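Local coordinates for protein exoenzyme S (Pseudomonas aeruginosa, PDB 6GN8) that probably acts as a secreted bifunctional toxin, a GTPase activator and ADP-ribosyltransferase, of which this chain holds the ADP-ribosyltransferase domain, at residues A69-A74 / D130-T135; V141-G146 / V193-L198. The protein carries 2 engineered substitutions. All blocks are in the same frame, centred on the assembly; numbering follows the deposited sequence. Where two conformers were deposited one is given.

Interaction 1. Residues A69-A74 / D130-T135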
loop_
_atom_site.group_PDB
_atom_site.type_symbol
_atom_site.label_atom_id
_atom_site.label_comp_id
_atom_site.label_asym_id
_atom_site.label_seq_id
_atom_site.Cartn_x
_atom_site.Cartn_y
_atom_site.Cartn_z
ATOM N N ALA C 69 42.668 -9.080 -8.932
ATOM C CA ALA C 69 42.898 -8.127 -9.998
ATOM C C ALA C 69 42.994 -8.832 -11.352
ATOM O O ALA C 69 42.179 -8.546 -12.226
ATOM C CB ALA C 69 44.143 -7.295 -9.716
ATOM N N ASP C 70 43.899 -9.801 -11.500
ATOM C CA ASP C 70 44.031 -10.486 -12.782
ATOM C C ASP C 70 42.771 -11.334 -13.134
ATOM O O ASP C 70 42.312 -11.257 -14.284
ATOM C CB ASP C 70 45.324 -11.331 -12.843
ATOM C CG ASP C 70 45.365 -12.555 -11.938
ATOM O OD1 ASP C 70 44.869 -13.632 -12.362
ATOM O OD2 ASP C 70 45.922 -12.450 -10.826
ATOM N N LEU C 71 42.200 -12.091 -12.153
ATOM C CA LEU C 71 41.029 -12.951 -12.408
ATOM C C LEU C 71 39.791 -12.153 -12.885
ATOM O O LEU C 71 39.239 -12.471 -13.948
ATOM C CB LEU C 71 40.668 -13.837 -11.192
ATOM C CG LEU C 71 39.411 -14.706 -11.336
ATOM C CD1 LEU C 71 39.534 -15.718 -12.476
ATOM C CD2 LEU C 71 39.128 -15.432 -10.080
ATOM N N ASN C 72 39.373 -11.145 -12.110
ATOM C CA ASN C 72 38.207 -10.281 -12.389
ATOM C C ASN C 72 38.347 -9.517 -13.715
ATOM O O ASN C 72 37.344 -9.325 -14.401
ATOM C CB ASN C 72 37.960 -9.316 -11.229
ATOM C CG ASN C 72 37.302 -9.985 -10.036
ATOM O OD1 ASN C 72 36.703 -11.072 -10.113
ATOM N ND2 ASN C 72 37.380 -9.345 -8.904
ATOM N N ARG C 73 39.591 -9.108 -14.075
ATOM C CA ARG C 73 39.897 -8.432 -15.338
ATOM C C ARG C 73 39.581 -9.384 -16.495
ATOM O O ARG C 73 39.000 -8.970 -17.491
ATOM C CB ARG C 73 41.383 -8.007 -15.345
ATOM C CG ARG C 73 41.913 -7.332 -16.614
ATOM C CD ARG C 73 43.339 -6.825 -16.414
ATOM N NE ARG C 73 44.346 -7.894 -16.442
ATOM C CZ ARG C 73 45.222 -8.150 -15.467
ATOM N NH1 ARG C 73 46.106 -9.127 -15.603
ATOM N NH2 ARG C 73 45.221 -7.424 -14.354
ATOM N N ALA C 74 39.964 -10.671 -16.346
ATOM C CA ALA C 74 39.752 -11.686 -17.373
ATOM C C ALA C 74 38.252 -12.037 -17.527
ATOM O O ALA C 74 37.781 -12.193 -18.654
ATOM C CB ALA C 74 40.563 -12.928 -17.065
ATOM N N ASP C 130 30.474 -9.211 -13.978
ATOM C CA ASP C 130 30.941 -10.498 -14.509
ATOM C C ASP C 130 32.033 -11.096 -13.620
ATOM O O ASP C 130 32.181 -12.324 -13.562
ATOM C CB ASP C 130 31.422 -10.374 -15.958
ATOM C CG ASP C 130 30.311 -10.346 -16.991
ATOM O OD1 ASP C 130 29.123 -10.550 -16.609
ATOM O OD2 ASP C 130 30.622 -10.139 -18.184
ATOM N N GLY C 131 32.775 -10.229 -12.933
ATOM C CA GLY C 131 33.789 -10.655 -11.979
ATOM C C GLY C 131 33.175 -10.900 -10.617
ATOM O O GLY C 131 31.984 -10.649 -10.413
ATOM N N TYR C 132 33.976 -11.396 -9.670
ATOM C CA TYR C 132 33.522 -11.552 -8.281
ATOM C C TYR C 132 33.409 -10.147 -7.675
ATOM O O TYR C 132 34.106 -9.229 -8.136
ATOM C CB TYR C 132 34.490 -12.444 -7.484
ATOM C CG TYR C 132 34.426 -13.890 -7.914
ATOM C CD1 TYR C 132 35.227 -14.369 -8.950
ATOM C CD2 TYR C 132 33.564 -14.787 -7.287
ATOM C CE1 TYR C 132 35.123 -15.687 -9.393
ATOM C CE2 TYR C 132 33.460 -16.112 -7.715
ATOM C CZ TYR C 132 34.255 -16.558 -8.757
ATOM O OH TYR C 132 34.188 -17.862 -9.151
ATOM N N LEU C 133 32.501 -9.960 -6.703
ATOM C CA LEU C 133 32.279 -8.659 -6.067
ATOM C C LEU C 133 32.802 -8.635 -4.613
ATOM O O LEU C 133 32.177 -9.153 -3.671
ATOM C CB LEU C 133 30.793 -8.265 -6.108
ATOM C CG LEU C 133 30.492 -6.777 -5.894
ATOM C CD1 LEU C 133 30.685 -5.992 -7.183
ATOM C CD2 LEU C 133 29.082 -6.569 -5.403
ATOM N N SER C 134 33.963 -8.015 -4.459
ATOM C CA SER C 134 34.621 -7.806 -3.182
ATOM C C SER C 134 34.010 -6.577 -2.510
ATOM O O SER C 134 33.868 -5.492 -3.103
ATOM C CB SER C 134 36.130 -7.635 -3.374
ATOM O OG SER C 134 36.670 -8.686 -4.170
ATOM N N THR C 135 33.589 -6.777 -1.286
ATOM C CA THR C 135 33.053 -5.713 -0.459
ATOM C C THR C 135 33.789 -5.853 0.872
ATOM O O THR C 135 34.451 -6.874 1.109
ATOM C CB THR C 135 31.516 -5.777 -0.371
ATOM O OG1 THR C 135 31.139 -6.902 0.393
ATOM C CG2 THR C 135 30.815 -5.825 -1.728
#
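Asn-72 reaches from its helix to the backbone of Tyr-132, and its carboxamide carries the contact. Its OD1 accepts a hydrogen bond from Tyr-132 N at 2.8 Å, with an angle of 145° at the hydrogen. The donor stands 48° above the carbonyl plane, away from the in-plane lone-pair directions. CG lies beside the backbone N of Asn-72 (chi1 -77°), an orientation that lets the amide reach the loop. The same OD1 sits at the edge of the Tyr-132 ring, in its plane, 3.8 Å from CD1. At Gly-131, which has no side chain to stand in the way, the backbones approach to 4.5 Å between its CA and CA of Asn-72. Asn-72 OD1 lies 3.5 Å from the same Gly-131 CA. The tyrosine ring also takes an apolar neighbour, with Leu-71 CD2 4.1 Å from Tyr-132 CE1. A buried side-chain oxygen thus meets a loop amide just before strand 133-136. Asn-72 ND2 is hydrogen-bonded to Tyr-63 OH, which also bonds Ser-134 OG. Tyr-132 OH is hydrogen-bonded to Asp-89 and Lys-177, while its ring packs on Met-92 and Phe-96 of helix 83-99. Within the ADP-ribosyltransferase domain, the contact lies where helices 54-77 and 83-99 meet the edge of the three-stranded antiparallel sheet, whose strand 133-136 pairs with strand 172-175.

Interaction 2. Residues V141-G146 / V193-L198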
loop_
_atom_site.group_PDB
_atom_site.type_symbol
_atom_site.label_atom_id
_atom_site.label_comp_id
_atom_site.label_asym_id
_atom_site.label_seq_id
_atom_site.Cartn_x
_atom_site.Cartn_y
_atom_site.Cartn_z
ATOM N N VAL C 141 38.289 1.576 4.776
ATOM C CA VAL C 141 39.094 1.054 3.651
ATOM C C VAL C 141 38.283 1.116 2.294
ATOM O O VAL C 141 38.769 0.623 1.264
ATOM C CB VAL C 141 39.719 -0.358 3.917
ATOM C CG1 VAL C 141 40.772 -0.304 5.019
ATOM C CG2 VAL C 141 38.662 -1.398 4.239
ATOM N N ALA C 142 37.082 1.783 2.313
ATOM C CA ALA C 142 36.201 2.052 1.169
ATOM C C ALA C 142 36.180 3.581 0.821
ATOM O O ALA C 142 37.036 4.016 0.046
ATOM C CB ALA C 142 34.792 1.530 1.436
ATOM N N ARG C 143 35.258 4.389 1.425
ATOM C CA ARG C 143 35.068 5.827 1.132
ATOM C C ARG C 143 36.144 6.773 1.783
ATOM O O ARG C 143 36.672 6.443 2.847
ATOM C CB ARG C 143 33.625 6.271 1.510
ATOM C CG ARG C 143 33.436 7.099 2.785
ATOM C CD ARG C 143 32.128 6.771 3.467
ATOM N NE ARG C 143 32.087 5.361 3.857
ATOM C CZ ARG C 143 31.288 4.452 3.309
ATOM N NH1 ARG C 143 31.339 3.191 3.707
ATOM N NH2 ARG C 143 30.422 4.802 2.365
ATOM N N SER C 144 36.474 7.949 1.153
ATOM C CA SER C 144 35.916 8.489 -0.108
ATOM C C SER C 144 36.971 9.136 -1.039
ATOM O O SER C 144 36.690 9.302 -2.236
ATOM C CB SER C 144 34.820 9.519 0.186
ATOM O OG SER C 144 35.300 10.696 0.819
ATOM N N PHE C 145 38.154 9.529 -0.485
ATOM C CA PHE C 145 39.247 10.207 -1.199
ATOM C C PHE C 145 39.801 9.360 -2.347
ATOM O O PHE C 145 40.188 8.204 -2.142
ATOM C CB PHE C 145 40.385 10.593 -0.230
ATOM C CG PHE C 145 41.462 11.484 -0.815
ATOM C CD1 PHE C 145 41.352 12.871 -0.749
ATOM C CD2 PHE C 145 42.600 10.938 -1.402
ATOM C CE1 PHE C 145 42.353 13.695 -1.279
ATOM C CE2 PHE C 145 43.592 11.764 -1.943
ATOM C CZ PHE C 145 43.465 13.137 -1.873
ATOM N N GLY C 146 39.834 9.968 -3.536
ATOM C CA GLY C 146 40.310 9.358 -4.775
ATOM C C GLY C 146 39.248 8.553 -5.503
ATOM O O GLY C 146 39.166 8.591 -6.738
ATOM N N VAL C 193 31.012 12.417 -6.801
ATOM C CA VAL C 193 31.134 11.025 -6.399
ATOM C C VAL C 193 29.769 10.352 -6.514
ATOM O O VAL C 193 28.783 10.849 -5.962
ATOM C CB VAL C 193 31.756 10.834 -4.972
ATOM C CG1 VAL C 193 31.932 9.337 -4.609
ATOM C CG2 VAL C 193 33.073 11.599 -4.828
ATOM N N THR C 194 29.731 9.209 -7.234
ATOM C CA THR C 194 28.540 8.382 -7.388
ATOM C C THR C 194 28.386 7.576 -6.082
ATOM O O THR C 194 29.323 6.907 -5.649
ATOM C CB THR C 194 28.623 7.503 -8.663
ATOM O OG1 THR C 194 28.653 8.377 -9.792
ATOM C CG2 THR C 194 27.416 6.555 -8.802
ATOM N N ARG C 195 27.234 7.717 -5.451
ATOM C CA ARG C 195 26.868 7.111 -4.180
ATOM C C ARG C 195 25.693 6.208 -4.437
ATOM O O ARG C 195 24.618 6.681 -4.825
ATOM C CB ARG C 195 26.551 8.201 -3.148
ATOM C CG ARG C 195 27.664 9.242 -3.032
ATOM C CD ARG C 195 28.417 9.012 -1.773
ATOM N NE ARG C 195 29.604 9.840 -1.642
ATOM C CZ ARG C 195 30.495 9.652 -0.681
ATOM N NH1 ARG C 195 31.572 10.420 -0.608
ATOM N NH2 ARG C 195 30.323 8.690 0.211
ATOM N N ARG C 196 25.926 4.884 -4.282
ATOM C CA ARG C 196 24.972 3.850 -4.645
ATOM C C ARG C 196 24.601 2.937 -3.505
ATOM O O ARG C 196 25.390 2.698 -2.597
ATOM C CB ARG C 196 25.543 2.980 -5.807
ATOM C CG ARG C 196 24.712 3.105 -7.063
ATOM C CD ARG C 196 24.983 2.074 -8.134
ATOM N NE ARG C 196 25.783 2.628 -9.228
ATOM C CZ ARG C 196 27.060 2.328 -9.422
ATOM N NH1 ARG C 196 27.687 1.482 -8.602
ATOM N NH2 ARG C 196 27.721 2.859 -10.438
ATOM N N VAL C 197 23.400 2.372 -3.599
ATOM C CA VAL C 197 22.910 1.378 -2.660
ATOM C C VAL C 197 22.496 0.168 -3.495
ATOM O O VAL C 197 21.673 0.298 -4.407
ATOM C CB VAL C 197 21.801 1.890 -1.703
ATOM C CG1 VAL C 197 21.331 0.787 -0.755
ATOM C CG2 VAL C 197 22.288 3.102 -0.917
ATOM N N LEU C 198 23.150 -0.979 -3.255
ATOM C CA LEU C 198 22.845 -2.205 -3.996
ATOM C C LEU C 198 22.271 -3.233 -3.076
ATOM O O LEU C 198 22.663 -3.332 -1.909
ATOM C CB LEU C 198 24.089 -2.805 -4.676
ATOM C CG LEU C 198 24.876 -1.977 -5.673
ATOM C CD1 LEU C 198 26.218 -2.660 -5.977
ATOM C CD2 LEU C 198 24.108 -1.816 -6.971
#
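Ser-144 and Arg-195 make the closer half of this contact. The serine CB lies 3.5 Å from Arg-195 NH1, placed obliquely to the guanidinium, while Ser-144 OG stays 4.0 Å from the same NH1. The arginine gets there by a bend: CG starts beside the backbone N, and a turn at chi2 (-105°) carries the guanidinium from the strand toward the loop. Its strongest polar partner lies outside the two segments: Arg-195 NE forms a salt bridge with Asp-189. The contact belongs to the mixed five-stranded sheet of the ADP-ribosyltransferase domain. Strand 194-200 holds its middle place, parallel to strand 149-155 and antiparallel to strand 180-188, and residues 141-146 form part of the loop that leads into strand 149-155. Arg-195 thus reaches from a central strand to the loop that precedes its parallel neighbour. On the looser side stands Arg-143, poorly ordered, which makes the position of its guanidinium less certain. As modelled, its CD is 4.2 Å from Arg-195 NH2, near the plane of that guanidinium and at its edge. The two arginine side chains cross at roughly a right angle, yet their guanidinium planes are only some 29° apart. Arg-143 NH2 is modelled 4.4 Å from Arg-195 NH2, a meeting of like charges that Asp-189 probably eases. A chain of another protein in the assembly also borders the contact, with an apolar side chain packed on Arg-195 and an acidic one at long range from Arg-143 NE, a weak pairing.

In the fold
From the N terminus, helix 54-77 supplies the first partner, and interaction 1 closes a loop of 55 residues that contains helix 83-99 and strands 106-112 and 126-128. It is complete before interaction 2 opens, so the two stand in series, neither nested nor crossed. Interaction 2 then closes 46 residues, rich in strand and without helix, between the 141-146 loop and strand 194-200. The first joins the helical part of the domain to the three-stranded sheet; the second ties the loop before strand 149-155 to strand 194-200 of the five-stranded sheet. Their centres lie 18 Å apart, and their nearest atoms, about 5 Å apart, do not touch.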